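Local coordinates for ABM domain-containing protein (Deinococcus radiodurans, PDB 3E8O) that is a putative antibiotic biosynthesis monooxygenase of the dimeric alpha/beta-barrel clan, its reaction and substrate not established, at residues T18-H32 and L99-A111. Numbering follows the deposited sequence. Where two conformers were deposited one is given.
Sequences TMVISHGTLSASAEH and LNVTDLKITAYEA
Just past the Thr25-Lys105 pair, the last bridge between strands 20-27 and 105-110 at this end, the carboxylate of Asp103 grips Ser27 twice, so that Ser27 N bonds to a side chain instead of a backbone carbonyl. OD1 accepts the Ser27 backbone N-H at 2.8 Å, while OD2 meets Ser27 OG at 2.6 Å; both oxygens are used on their syn sides, 19° out of the carboxylate plane. With chi1 at 62°, Asp103 CG sits between its own N and C, which helps bring the carboxylate to Ser27. Before this point the strands run antiparallel, with paired bonds at Ile21-Tyr109, His23-Thr107 and Thr25-Lys105; the His23 N to Thr107 O bond is 2.9 Å long. On the face of Val20 and Ser22, Val20 CG1 touches Ala108 CB at 3.9 Å, against Met80 of helix 77-84. Leu26 CD1 reaches Val101 CG1 at 4.0 Å, against Leu36 of helix 33-47 and Leu96 of helix 87-98. Farther on, Leu99 CA lies over the His32 ring, 4.2 Å from its centroid. Ile106, Thr107 and Ala108 also pair with a strand of the second subunit, consistent with the dimeric alpha/beta-barrel clan. The OD2 bond orients the Ser27 hydroxyl, both bonds together restrain the carboxylate's rotation, and its charge is probably steadied by these two donors.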
ATOM      1  N   THR A  18      16.115  -7.041 -10.931  1.00 29.17           N
ATOM      2  CA  THR A  18      15.154  -7.480  -9.854  1.00 25.36           C
ATOM      3  C   THR A  18      14.258  -6.311  -9.457  1.00 21.86           C
ATOM      4  O   THR A  18      14.757  -5.236  -9.135  1.00 20.36           O
ATOM      5  CB  THR A  18      15.881  -8.001  -8.585  1.00 27.02           C
ATOM      6  OG1 THR A  18      16.789  -9.069  -8.936  1.00 31.04           O
ATOM      7  CG2 THR A  18      14.841  -8.471  -7.504  1.00 23.49           C
HETATM    8  N   MSE A  19      12.937  -6.539  -9.531  1.00 19.09           N
HETATM    9  CA  MSE A  19      11.959  -5.495  -9.169  0.70 15.63           C
HETATM   10  C   MSE A  19      12.157  -5.155  -7.718  1.00 13.28           C
HETATM   11  O   MSE A  19      12.581  -5.989  -6.911  1.00 14.53           O
HETATM   12  CB  MSE A  19      10.514  -5.914  -9.394  0.70 15.94           C
HETATM   13  CG  MSE A  19       9.497  -4.784  -9.331  0.70 15.04           C
HETATM   14 SE   MSE A  19       7.632  -5.315  -9.676  0.53 17.61          SE
HETATM   15  CE  MSE A  19       7.219  -5.918  -7.921  0.70 18.34           C
ATOM     16  N   VAL A  20      11.864  -3.921  -7.394  1.00 11.04           N
ATOM     17  CA  VAL A  20      12.004  -3.414  -6.018  1.00  9.76           C
ATOM     18  C   VAL A  20      10.666  -2.850  -5.569  1.00  9.07           C
ATOM     19  O   VAL A  20      10.007  -2.107  -6.308  1.00 10.96           O
ATOM     20  CB  VAL A  20      13.050  -2.284  -5.933  1.00 11.12           C
ATOM     21  CG1 VAL A  20      13.218  -1.767  -4.515  1.00 13.72           C
ATOM     22  CG2 VAL A  20      14.385  -2.789  -6.502  1.00 14.77           C
ATOM     23  N   ILE A  21      10.282  -3.203  -4.353  1.00  9.17           N
ATOM     24  CA  ILE A  21       9.062  -2.702  -3.731  1.00 10.12           C
ATOM     25  C   ILE A  21       9.435  -1.743  -2.638  1.00 11.44           C
ATOM     26  O   ILE A  21      10.275  -2.060  -1.803  1.00 13.39           O
ATOM     27  CB  ILE A  21       8.280  -3.842  -3.118  1.00 11.37           C
ATOM     28  CG1 ILE A  21       7.770  -4.803  -4.212  1.00 14.91           C
ATOM     29  CG2 ILE A  21       7.162  -3.285  -2.220  1.00 14.11           C
ATOM     30  CD1 ILE A  21       7.137  -6.095  -3.636  1.00 19.47           C
ATOM     31  N   SER A  22       8.829  -0.564  -2.664  1.00  9.73           N
ATOM     32  CA  SER A  22       8.998   0.435  -1.574  1.00 10.44           C
ATOM     33  C   SER A  22       7.700   0.565  -0.795  1.00 11.10           C
ATOM     34  O   SER A  22       6.604   0.607  -1.384  1.00 11.24           O
ATOM     35  CB  SER A  22       9.326   1.804  -2.173  1.00 13.38           C
ATOM     36  OG  SER A  22       9.793   2.743  -1.214  1.00 18.09           O
ATOM     37  N   HIS A  23       7.815   0.659   0.526  1.00 10.73           N
ATOM     38  CA  HIS A  23       6.679   0.881   1.447  1.00 10.21           C
ATOM     39  C   HIS A  23       6.997   2.065   2.330  1.00  9.54           C
ATOM     40  O   HIS A  23       8.024   2.094   3.017  1.00 10.89           O
ATOM     41  CB  HIS A  23       6.424  -0.375   2.291  1.00 10.96           C
ATOM     42  CG  HIS A  23       5.367  -0.213   3.330  1.00 13.92           C
ATOM     43  ND1 HIS A  23       4.050   0.014   3.005  1.00 17.68           N
ATOM     44  CD2 HIS A  23       5.445  -0.135   4.687  1.00 15.88           C
ATOM     45  CE1 HIS A  23       3.347   0.145   4.123  1.00 19.14           C
ATOM     46  NE2 HIS A  23       4.175   0.053   5.156  1.00 18.54           N
ATOM     47  N   GLY A  24       6.145   3.080   2.232  1.00  9.26           N
ATOM     48  CA  GLY A  24       6.322   4.295   3.011  1.00 10.02           C
ATOM     49  C   GLY A  24       5.089   4.655   3.766  1.00  9.58           C
ATOM     50  O   GLY A  24       3.953   4.425   3.320  1.00 10.65           O
ATOM     51  N   THR A  25       5.319   5.209   4.951  1.00  8.96           N
ATOM     52  CA  THR A  25       4.236   5.699   5.783  1.00 10.32           C
ATOM     53  C   THR A  25       4.591   7.109   6.286  1.00  9.24           C
ATOM     54  O   THR A  25       5.756   7.473   6.461  1.00 10.02           O
ATOM     55  CB  THR A  25       3.960   4.780   6.952  1.00 10.72           C
ATOM     56  OG1 THR A  25       5.145   4.615   7.758  1.00 12.67           O
ATOM     57  CG2 THR A  25       3.475   3.392   6.434  1.00 14.64           C
ATOM     58  N   LEU A  26       3.541   7.886   6.502  1.00  9.47           N
ATOM     59  CA  LEU A  26       3.629   9.283   6.963  1.00  8.93           C
ATOM     60  C   LEU A  26       2.265   9.731   7.440  1.00 11.41           C
ATOM     61  O   LEU A  26       1.251   9.128   7.054  1.00 12.98           O
ATOM     62  CB  LEU A  26       4.133  10.243   5.891  1.00 10.29           C
ATOM     63  CG  LEU A  26       3.290  10.507   4.644  1.00 10.14           C
ATOM     64  CD1 LEU A  26       3.876  11.740   3.907  1.00 11.58           C
ATOM     65  CD2 LEU A  26       3.138   9.264   3.719  1.00  9.77           C
ATOM     66  N   SER A  27       2.226  10.765   8.279  1.00 11.39           N
ATOM     67  CA  SER A  27       0.935  11.270   8.748  1.00 11.22           C
ATOM     68  C   SER A  27       0.963  12.764   8.892  1.00 12.20           C
ATOM     69  O   SER A  27       2.017  13.371   8.996  1.00 13.42           O
ATOM     70  CB  SER A  27       0.537  10.618  10.084  1.00 13.31           C
ATOM     71  OG  SER A  27       1.331  11.108  11.147  1.00 14.17           O
ATOM     72  N   ALA A  28      -0.223  13.347   8.916  1.00 13.21           N
ATOM     73  CA  ALA A  28      -0.369  14.787   9.119  1.00 13.78           C
ATOM     74  C   ALA A  28      -1.399  15.036  10.201  1.00 15.74           C
ATOM     75  O   ALA A  28      -2.324  14.247  10.421  1.00 17.42           O
ATOM     76  CB  ALA A  28      -0.796  15.492   7.804  1.00 15.56           C
ATOM     77  N   SER A  29      -1.253  16.190  10.833  1.00 17.81           N
ATOM     78  CA  SER A  29      -2.247  16.661  11.780  1.00 18.47           C
ATOM     79  C   SER A  29      -3.524  17.001  11.029  1.00 17.41           C
ATOM     80  O   SER A  29      -3.546  17.165   9.817  1.00 17.54           O
ATOM     81  CB  SER A  29      -1.737  17.933  12.467  1.00 19.41           C
ATOM     82  OG  SER A  29      -1.722  19.003  11.556  1.00 23.67           O
ATOM     83  N   ALA A  30      -4.613  17.146  11.769  1.00 18.21           N
ATOM     84  CA  ALA A  30      -5.906  17.477  11.161  1.00 19.54           C
ATOM     85  C   ALA A  30      -5.809  18.738  10.326  1.00 20.62           C
ATOM     86  O   ALA A  30      -6.401  18.832   9.249  1.00 21.54           O
ATOM     87  CB  ALA A  30      -7.009  17.614  12.261  1.00 21.34           C
ATOM     88  N   GLU A  31      -5.033  19.680  10.829  1.00 20.05           N
ATOM     89  CA  GLU A  31      -4.846  20.967  10.185  1.00 20.86           C
ATOM     90  C   GLU A  31      -4.179  20.921   8.824  1.00 19.99           C
ATOM     91  O   GLU A  31      -4.448  21.743   7.962  1.00 22.15           O
ATOM     92  CB  GLU A  31      -4.011  21.897  11.092  1.00 23.90           C
ATOM     93  CG  GLU A  31      -3.672  23.202  10.485  1.00 32.25           C
ATOM     94  CD  GLU A  31      -2.726  24.028  11.364  1.00 42.11           C
ATOM     95  OE1 GLU A  31      -2.167  23.465  12.347  1.00 46.13           O
ATOM     96  OE2 GLU A  31      -2.537  25.235  11.059  1.00 46.48           O
ATOM     97  N   HIS A  32      -3.338  19.933   8.627  1.00 16.90           N
ATOM     98  CA  HIS A  32      -2.507  19.863   7.396  1.00 16.88           C
ATOM     99  C   HIS A  32      -2.829  18.691   6.477  1.00 14.53           C
ATOM    100  O   HIS A  32      -2.220  18.540   5.413  1.00 14.29           O
ATOM    101  CB  HIS A  32      -1.026  19.774   7.756  1.00 18.28           C
ATOM    102  CG  HIS A  32      -0.494  20.943   8.531  1.00 23.69           C
ATOM    103  ND1 HIS A  32      -0.495  22.214   8.030  1.00 27.80           N
ATOM    104  CD2 HIS A  32       0.115  21.014   9.741  1.00 26.16           C
ATOM    105  CE1 HIS A  32       0.041  23.041   8.909  1.00 27.97           C
ATOM    106  NE2 HIS A  32       0.428  22.337   9.959  1.00 28.12           N
ATOM    107  N   LEU A  99       4.541  21.374   6.327  1.00 21.81           N
ATOM    108  CA  LEU A  99       3.273  20.831   6.767  1.00 19.03           C
ATOM    109  C   LEU A  99       3.458  20.151   8.139  1.00 19.95           C
ATOM    110  O   LEU A  99       2.546  19.483   8.676  1.00 20.07           O
ATOM    111  CB  LEU A  99       2.717  19.820   5.730  1.00 18.57           C
ATOM    112  CG  LEU A  99       2.356  20.343   4.343  1.00 16.78           C
ATOM    113  CD1 LEU A  99       1.863  19.178   3.495  1.00 19.63           C
ATOM    114  CD2 LEU A  99       1.290  21.439   4.460  1.00 21.97           C
ATOM    115  N   ASN A 100       4.663  20.328   8.671  1.00 19.69           N
ATOM    116  CA  ASN A 100       5.117  19.687   9.928  1.00 20.40           C
ATOM    117  C   ASN A 100       4.872  18.196   9.923  1.00 17.87           C
ATOM    118  O   ASN A 100       4.510  17.577  10.943  1.00 19.01           O
ATOM    119  CB  ASN A 100       4.507  20.291  11.205  1.00 21.81           C
ATOM    120  CG  ASN A 100       5.299  19.913  12.498  1.00 27.09           C
ATOM    121  OD1 ASN A 100       6.572  19.829  12.543  1.00 27.07           O
ATOM    122  ND2 ASN A 100       4.540  19.702  13.564  1.00 31.01           N
ATOM    123  N   VAL A 101       5.069  17.626   8.734  1.00 15.68           N
ATOM    124  CA  VAL A 101       5.031  16.157   8.577  1.00 15.61           C
ATOM    125  C   VAL A 101       6.441  15.674   8.816  1.00 15.92           C
ATOM    126  O   VAL A 101       7.327  15.917   8.004  1.00 19.47           O
ATOM    127  CB  VAL A 101       4.562  15.718   7.185  1.00 17.33           C
ATOM    128  CG1 VAL A 101       4.759  14.189   7.001  1.00 17.21           C
ATOM    129  CG2 VAL A 101       3.120  16.186   6.962  1.00 17.79           C
ATOM    130  N   THR A 102       6.643  15.014   9.947  1.00 14.94           N
ATOM    131  CA  THR A 102       7.986  14.648  10.391  1.00 17.98           C
ATOM    132  C   THR A 102       8.202  13.169  10.538  1.00 17.40           C
ATOM    133  O   THR A 102       9.302  12.751  10.907  1.00 19.09           O
ATOM    134  CB  THR A 102       8.310  15.261  11.766  1.00 19.92           C
ATOM    135  OG1 THR A 102       7.404  14.747  12.741  1.00 21.69           O
ATOM    136  CG2 THR A 102       8.216  16.761  11.693  1.00 24.19           C
ATOM    137  N   ASP A 103       7.228  12.366  10.126  1.00 14.51           N
ATOM    138  CA  ASP A 103       7.308  10.922  10.360  1.00 13.82           C
ATOM    139  C   ASP A 103       7.392  10.100   9.094  1.00 12.73           C
ATOM    140  O   ASP A 103       7.117   8.894   9.095  1.00 12.29           O
ATOM    141  CB  ASP A 103       6.151  10.421  11.233  1.00 13.81           C
ATOM    142  CG  ASP A 103       4.799  10.622  10.601  1.00 13.32           C
ATOM    143  OD1 ASP A 103       4.724  11.226   9.513  1.00 12.26           O
ATOM    144  OD2 ASP A 103       3.798  10.216  11.241  1.00 14.62           O
ATOM    145  N   LEU A 104       7.743  10.705   7.982  1.00 12.94           N
ATOM    146  CA  LEU A 104       7.874   9.881   6.790  1.00 11.07           C
ATOM    147  C   LEU A 104       8.992   8.866   6.945  1.00 10.93           C
ATOM    148  O   LEU A 104      10.126   9.211   7.242  1.00 14.15           O
ATOM    149  CB  LEU A 104       8.187  10.756   5.564  1.00 11.47           C
ATOM    150  CG  LEU A 104       8.473  10.061   4.218  1.00 11.10           C
ATOM    151  CD1 LEU A 104       7.344   9.190   3.720  1.00 11.73           C
ATOM    152  CD2 LEU A 104       8.906  11.053   3.118  1.00 15.82           C
ATOM    153  N   LYS A 105       8.678   7.601   6.705  1.00 10.29           N
ATOM    154  CA  LYS A 105       9.648   6.516   6.708  1.00 10.29           C
ATOM    155  C   LYS A 105       9.403   5.634   5.512  1.00  9.96           C
ATOM    156  O   LYS A 105       8.280   5.206   5.285  1.00 10.75           O
ATOM    157  CB  LYS A 105       9.620   5.684   7.999  1.00 11.52           C
ATOM    158  CG  LYS A 105      10.752   4.650   8.080  1.00 12.56           C
ATOM    159  CD  LYS A 105      10.796   3.880   9.313  1.00 12.91           C
ATOM    160  CE  LYS A 105      11.874   2.809   9.270  1.00 14.08           C
ATOM    161  NZ  LYS A 105      13.255   3.390   9.235  1.00 12.67           N
ATOM    162  N   ILE A 106      10.465   5.394   4.769  1.00  9.23           N
ATOM    163  CA  ILE A 106      10.387   4.532   3.579  1.00  8.29           C
ATOM    164  C   ILE A 106      11.456   3.464   3.638  1.00  9.79           C
ATOM    165  O   ILE A 106      12.612   3.747   3.944  1.00 10.03           O
ATOM    166  CB  ILE A 106      10.581   5.365   2.285  1.00  9.55           C
ATOM    167  CG1 ILE A 106       9.565   6.517   2.148  1.00 11.47           C
ATOM    168  CG2 ILE A 106      10.510   4.480   1.019  1.00 11.64           C
ATOM    169  CD1 ILE A 106       9.807   7.415   0.908  1.00 12.50           C
ATOM    170  N   THR A 107      11.012   2.240   3.414  1.00 10.55           N
ATOM    171  CA  THR A 107      11.901   1.050   3.353  1.00  9.65           C
ATOM    172  C   THR A 107      11.571   0.330   2.048  1.00  9.18           C
ATOM    173  O   THR A 107      10.428   0.217   1.694  1.00 10.61           O
ATOM    174  CB  THR A 107      11.694   0.119   4.577  1.00 10.34           C
ATOM    175  OG1 THR A 107      11.700   0.922   5.764  1.00 11.60           O
ATOM    176  CG2 THR A 107      12.787  -0.994   4.605  1.00 11.04           C
ATOM    177  N   ALA A 108      12.604  -0.128   1.375  1.00 10.85           N
ATOM    178  CA  ALA A 108      12.482  -0.847   0.095  1.00  8.94           C
ATOM    179  C   ALA A 108      13.014  -2.256   0.258  1.00 11.49           C
ATOM    180  O   ALA A 108      13.831  -2.533   1.137  1.00 12.22           O
ATOM    181  CB  ALA A 108      13.199  -0.117  -1.024  1.00 10.61           C
ATOM    182  N   TYR A 109      12.594  -3.111  -0.669  1.00 10.57           N
ATOM    183  CA  TYR A 109      12.963  -4.538  -0.645  1.00 11.34           C
ATOM    184  C   TYR A 109      13.019  -5.046  -2.067  1.00 10.90           C
ATOM    185  O   TYR A 109      12.125  -4.778  -2.851  1.00 11.59           O
ATOM    186  CB  TYR A 109      11.902  -5.401   0.095  1.00 12.36           C
ATOM    187  CG  TYR A 109      11.514  -4.887   1.457  1.00 12.42           C
ATOM    188  CD1 TYR A 109      10.542  -3.905   1.602  1.00 11.48           C
ATOM    189  CD2 TYR A 109      12.104  -5.384   2.595  1.00 12.37           C
ATOM    190  CE1 TYR A 109      10.197  -3.410   2.839  1.00 12.33           C
ATOM    191  CE2 TYR A 109      11.767  -4.886   3.838  1.00 13.81           C
ATOM    192  CZ  TYR A 109      10.818  -3.892   3.959  1.00 12.71           C
ATOM    193  OH  TYR A 109      10.487  -3.435   5.223  1.00 14.92           O
ATOM    194  N   GLU A 110      14.088  -5.748  -2.411  1.00 11.41           N
ATOM    195  CA  GLU A 110      14.120  -6.458  -3.693  1.00 12.50           C
ATOM    196  C   GLU A 110      13.093  -7.569  -3.597  1.00 12.12           C
ATOM    197  O   GLU A 110      12.934  -8.247  -2.573  1.00 14.61           O
ATOM    198  CB  GLU A 110      15.505  -7.003  -4.004  1.00 13.72           C
ATOM    199  CG  GLU A 110      16.424  -5.854  -4.347  1.00 17.47           C
ATOM    200  CD  GLU A 110      17.741  -6.264  -4.946  1.00 27.77           C
ATOM    201  OE1 GLU A 110      18.519  -6.889  -4.214  1.00 31.06           O
ATOM    202  OE2 GLU A 110      18.007  -5.939  -6.126  1.00 26.65           O
ATOM    203  N   ALA A 111      12.387  -7.752  -4.693  1.00 11.90           N
ATOM    204  CA  ALA A 111      11.280  -8.703  -4.796  1.00 13.69           C
ATOM    205  C   ALA A 111      11.621  -9.863  -5.686  1.00 15.24           C
ATOM    206  O   ALA A 111      12.269  -9.704  -6.701  1.00 17.26           O
ATOM    207  CB  ALA A 111      10.023  -7.977  -5.359  1.00 14.90           C
TER
HETATM  208  O   HOH W   1      17.254  -4.257  -8.427  1.00 23.56           O
HETATM  209  O   HOH W   2      12.090  -9.224  -9.319  1.00 26.88           O
HETATM  210  O   HOH W   3       8.662   1.413   5.604  1.00 24.75           O
HETATM  211  O   HOH W   4       5.464   6.721   9.489  1.00 14.14           O
HETATM  212  O   HOH W   5       4.096  13.867  11.068  1.00 19.69           O
HETATM  213  O   HOH W   6       1.151  17.759  10.331  1.00 23.61           O